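Local coordinates for putative YfrE protein (Vibrio parahaemolyticus RIMD 2210633, PDB 3BEE) that is of unknown function but, as a TPR-containing relative of cytochrome c biogenesis proteins, probably mediates protein contacts in cytochrome c maturation through this C-terminal TPR part, at residues R58-L70 against T81-M93. Numbering follows the deposited sequence.
Sequences RFQEAIDTWVLLL and TIIESINKAKKLM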
# COMPACT_ATOMS: atom_id res chain seq x y z
N ARG A 58 0.85 -13.52 -1.97
CA ARG A 58 1.57 -13.08 -3.17
C ARG A 58 2.80 -12.33 -2.70
O ARG A 58 2.86 -11.10 -2.78
CB ARG A 58 0.69 -12.22 -4.09
CG ARG A 58 -0.52 -12.99 -4.65
CD ARG A 58 -1.31 -12.17 -5.64
NE ARG A 58 -1.78 -10.92 -5.06
CZ ARG A 58 -3.01 -10.71 -4.59
NH1 ARG A 58 -3.91 -11.68 -4.62
NH2 ARG A 58 -3.34 -9.52 -4.10
N PHE A 59 3.80 -13.07 -2.22
CA PHE A 59 4.93 -12.46 -1.50
C PHE A 59 5.83 -11.66 -2.45
O PHE A 59 6.36 -10.62 -2.08
CB PHE A 59 5.72 -13.55 -0.72
CG PHE A 59 4.91 -14.19 0.39
CD1 PHE A 59 4.37 -13.39 1.42
CD2 PHE A 59 4.62 -15.55 0.37
CE1 PHE A 59 3.58 -13.95 2.43
CE2 PHE A 59 3.81 -16.12 1.36
CZ PHE A 59 3.31 -15.32 2.42
N GLN A 60 5.99 -12.15 -3.66
CA GLN A 60 6.79 -11.46 -4.68
C GLN A 60 6.19 -10.10 -5.02
O GLN A 60 6.90 -9.08 -5.06
CB GLN A 60 6.91 -12.30 -5.95
CG GLN A 60 7.58 -11.54 -7.08
CD GLN A 60 9.08 -11.59 -7.01
OE1 GLN A 60 9.73 -10.64 -6.57
NE2 GLN A 60 9.66 -12.71 -7.47
N GLU A 61 4.89 -10.08 -5.28
CA GLU A 61 4.21 -8.83 -5.58
C GLU A 61 4.19 -7.86 -4.41
O GLU A 61 4.28 -6.68 -4.64
CB GLU A 61 2.79 -9.10 -6.08
CG GLU A 61 2.86 -9.84 -7.39
CD GLU A 61 1.55 -10.39 -7.85
OE1 GLU A 61 0.63 -9.57 -8.11
OE2 GLU A 61 1.46 -11.64 -7.99
N ALA A 62 4.07 -8.37 -3.18
CA ALA A 62 4.22 -7.53 -1.98
C ALA A 62 5.58 -6.83 -1.96
O ALA A 62 5.66 -5.62 -1.74
CB ALA A 62 4.01 -8.37 -0.69
N ILE A 63 6.64 -7.59 -2.21
CA ILE A 63 8.00 -7.05 -2.23
C ILE A 63 8.15 -5.97 -3.30
O ILE A 63 8.69 -4.89 -3.03
CB ILE A 63 9.08 -8.15 -2.38
CG1 ILE A 63 9.05 -9.10 -1.17
CG2 ILE A 63 10.50 -7.54 -2.52
CD1 ILE A 63 9.84 -10.37 -1.37
N ASP A 64 7.65 -6.26 -4.50
CA ASP A 64 7.74 -5.34 -5.63
C ASP A 64 7.10 -4.00 -5.27
O ASP A 64 7.59 -2.96 -5.68
CB ASP A 64 7.02 -5.92 -6.85
CG ASP A 64 7.75 -7.12 -7.45
OD1 ASP A 64 8.92 -7.34 -7.11
OD2 ASP A 64 7.14 -7.85 -8.24
N THR A 65 5.99 -4.05 -4.55
CA THR A 65 5.24 -2.84 -4.15
C THR A 65 6.04 -2.06 -3.09
O THR A 65 6.13 -0.84 -3.15
CB THR A 65 3.82 -3.17 -3.63
OG1 THR A 65 3.18 -4.08 -4.54
CG2 THR A 65 2.98 -1.91 -3.49
N TRP A 66 6.61 -2.79 -2.14
CA TRP A 66 7.43 -2.16 -1.09
C TRP A 66 8.72 -1.57 -1.67
O TRP A 66 9.14 -0.50 -1.24
CB TRP A 66 7.75 -3.15 0.04
CG TRP A 66 6.61 -3.38 1.00
CD1 TRP A 66 5.78 -2.41 1.56
CD2 TRP A 66 6.17 -4.65 1.54
NE1 TRP A 66 4.85 -3.02 2.40
CE2 TRP A 66 5.08 -4.38 2.41
CE3 TRP A 66 6.61 -5.97 1.38
CZ2 TRP A 66 4.39 -5.41 3.12
CZ3 TRP A 66 5.95 -6.99 2.07
CH2 TRP A 66 4.83 -6.70 2.92
N VAL A 67 9.32 -2.25 -2.64
CA VAL A 67 10.56 -1.77 -3.24
C VAL A 67 10.27 -0.48 -4.03
O VAL A 67 11.06 0.46 -4.02
CB VAL A 67 11.24 -2.85 -4.10
CG1 VAL A 67 12.45 -2.27 -4.89
CG2 VAL A 67 11.70 -4.03 -3.24
N LEU A 68 9.11 -0.44 -4.69
CA LEU A 68 8.61 0.74 -5.38
C LEU A 68 8.37 1.89 -4.38
O LEU A 68 8.80 3.02 -4.61
CB LEU A 68 7.34 0.41 -6.19
CG LEU A 68 6.74 1.55 -7.03
CD1 LEU A 68 7.64 1.96 -8.21
CD2 LEU A 68 5.35 1.19 -7.55
N LEU A 69 7.73 1.59 -3.26
CA LEU A 69 7.53 2.59 -2.21
C LEU A 69 8.86 3.18 -1.71
O LEU A 69 8.95 4.38 -1.45
CB LEU A 69 6.72 1.98 -1.04
CG LEU A 69 6.43 2.85 0.20
CD1 LEU A 69 5.86 4.24 -0.18
CD2 LEU A 69 5.49 2.11 1.13
N LEU A 70 9.89 2.34 -1.58
CA LEU A 70 11.21 2.77 -1.11
C LEU A 70 11.83 3.84 -2.00
O LEU A 70 12.71 4.57 -1.55
CB LEU A 70 12.16 1.58 -0.96
CG LEU A 70 11.84 0.59 0.18
CD1 LEU A 70 12.78 -0.66 0.14
CD2 LEU A 70 11.97 1.32 1.52
N THR A 81 10.70 -0.25 8.66
CA THR A 81 9.56 -1.18 8.76
C THR A 81 9.31 -1.81 7.41
O THR A 81 9.06 -3.01 7.33
CB THR A 81 8.28 -0.49 9.31
OG1 THR A 81 8.58 0.04 10.60
CG2 THR A 81 7.13 -1.49 9.45
N ILE A 82 9.41 -1.02 6.36
CA ILE A 82 9.18 -1.51 5.00
C ILE A 82 10.17 -2.63 4.65
O ILE A 82 9.79 -3.67 4.13
CB ILE A 82 9.28 -0.36 4.00
CG1 ILE A 82 8.06 0.57 4.17
CG2 ILE A 82 9.35 -0.89 2.55
CD1 ILE A 82 8.20 1.92 3.40
N ILE A 83 11.44 -2.42 4.97
CA ILE A 83 12.47 -3.42 4.66
C ILE A 83 12.35 -4.68 5.55
O ILE A 83 12.70 -5.78 5.10
CB ILE A 83 13.87 -2.80 4.72
CG1 ILE A 83 14.03 -1.72 3.63
CG2 ILE A 83 14.98 -3.87 4.56
CD1 ILE A 83 15.20 -0.82 3.89
N GLU A 84 11.88 -4.53 6.79
CA GLU A 84 11.53 -5.69 7.62
C GLU A 84 10.38 -6.50 6.98
O GLU A 84 10.40 -7.75 7.00
CB GLU A 84 11.18 -5.26 9.07
CG GLU A 84 12.46 -4.79 9.90
CD GLU A 84 12.13 -4.12 11.26
OE1 GLU A 84 10.97 -3.67 11.47
OE2 GLU A 84 13.06 -4.04 12.12
N SER A 85 9.39 -5.81 6.41
CA SER A 85 8.31 -6.45 5.67
C SER A 85 8.83 -7.23 4.45
O SER A 85 8.40 -8.37 4.22
CB SER A 85 7.26 -5.43 5.22
OG SER A 85 6.67 -4.81 6.36
N ILE A 86 9.73 -6.59 3.69
CA ILE A 86 10.35 -7.22 2.52
C ILE A 86 11.06 -8.47 2.96
O ILE A 86 10.93 -9.54 2.33
CB ILE A 86 11.36 -6.27 1.82
CG1 ILE A 86 10.62 -5.19 1.02
CG2 ILE A 86 12.38 -7.06 0.93
CD1 ILE A 86 11.50 -4.05 0.56
N ASN A 87 11.81 -8.35 4.05
CA ASN A 87 12.55 -9.50 4.54
C ASN A 87 11.70 -10.69 5.00
O ASN A 87 12.05 -11.82 4.70
CB ASN A 87 13.53 -9.09 5.62
CG ASN A 87 14.94 -9.36 5.20
OD1 ASN A 87 15.62 -10.21 5.80
ND2 ASN A 87 15.38 -8.69 4.13
N LYS A 88 10.62 -10.42 5.73
CA LYS A 88 9.65 -11.44 6.09
C LYS A 88 9.10 -12.14 4.81
O LYS A 88 9.13 -13.36 4.71
CB LYS A 88 8.51 -10.81 6.93
CG LYS A 88 7.67 -11.77 7.75
CD LYS A 88 6.71 -10.96 8.69
CE LYS A 88 5.88 -11.84 9.64
NZ LYS A 88 6.54 -12.36 10.91
N ALA A 89 8.58 -11.35 3.87
CA ALA A 89 8.03 -11.85 2.60
C ALA A 89 9.01 -12.75 1.84
O ALA A 89 8.66 -13.85 1.40
CB ALA A 89 7.60 -10.69 1.73
N LYS A 90 10.24 -12.28 1.73
CA LYS A 90 11.33 -12.99 1.07
C LYS A 90 11.53 -14.37 1.70
O LYS A 90 11.71 -15.35 1.00
CB LYS A 90 12.59 -12.13 1.20
CG LYS A 90 13.85 -12.67 0.62
CD LYS A 90 14.90 -11.55 0.52
CE LYS A 90 15.76 -11.44 1.78
NZ LYS A 90 16.73 -10.30 1.67
N LYS A 91 11.47 -14.44 3.03
CA LYS A 91 11.64 -15.69 3.76
C LYS A 91 10.45 -16.63 3.62
O LYS A 91 10.57 -17.80 3.91
CB LYS A 91 11.88 -15.40 5.24
CG LYS A 91 13.28 -14.87 5.60
CD LYS A 91 13.26 -14.49 7.09
CE LYS A 91 14.44 -13.65 7.53
NZ LYS A 91 14.18 -13.23 8.96
N LEU A 92 9.30 -16.13 3.17
CA LEU A 92 8.11 -16.95 3.05
C LEU A 92 7.92 -17.46 1.63
O LEU A 92 7.03 -18.27 1.37
CB LEU A 92 6.86 -16.19 3.51
CG LEU A 92 6.81 -15.93 5.02
CD1 LEU A 92 5.67 -15.00 5.33
CD2 LEU A 92 6.76 -17.26 5.83
N MSE A 93 8.74 -16.94 0.71
CA MSE A 93 8.68 -17.39 -0.67
C MSE A 93 9.29 -18.75 -0.86
O MSE A 93 8.94 -19.40 -1.81
CB MSE A 93 9.37 -16.42 -1.60
CG MSE A 93 8.61 -15.16 -1.77
SE MSE A 93 9.57 -13.95 -2.91
CE MSE A 93 11.45 -14.42 -2.64
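Trp66 and Ser85 make the central contact between helices 59-70 and 79-92. The indole lies flat against the partner helix, and Ser85 CB stands 3.5 Å from the centroid of the Trp66 six-membered ring, 9° off its normal, a CH-pi contact. A small residue suits this place because the ring can come down almost onto the backbone: Trp66 CZ3 is 3.5 Å from Ser85 O. With chi1 at -77°, CG swings to the side of the backbone N, which carries the indole over the partner helix and into a hole formed by Ile82, Ser85, Ile86 and Ala89, whose methyl meets the indole edge.

A second CH-pi contact lies near the C-terminal end of helix 79-92. There the flat Phe59 ring offers a face to Leu92 CB, 3.8 Å from its centroid, while the branched end of leucine brings CD1 toward CE1 and CZ.

Most of the rest is apolar packing. Ile86 is a knob among Ile63, Trp66, Val67 and Leu70; its extended branch carries CD1 tip to tip with Leu70 CD1 at 3.6 Å, and its CG2 faces that of Ile63. The two branches of Ile82 likewise serve different partners: CG2 packs on Trp66 CB and Leu70 CD2, whereas CD1 meets Leu69 CD2 at 3.5 Å. Ala89, short enough for close approach, receives Ile63 CG1 at 3.6 Å on its methyl. Selenomethionine Met93 lays CG against Phe59 CB (3.5 Å) and its selenium near Ile63 CD1.

The axes of 59-70 and 81-92 approach to 8.9 Å at 158°, nearly antiparallel, extending the helical array characteristic of TPR proteins. Helix 59-70 also packs on helix 43-55, where Trp66 touches Ala50 and Asn51 and Phe59 meets Phe54 edge-to-face; Leu77 of the connecting loop touches both Leu69 and Ile82.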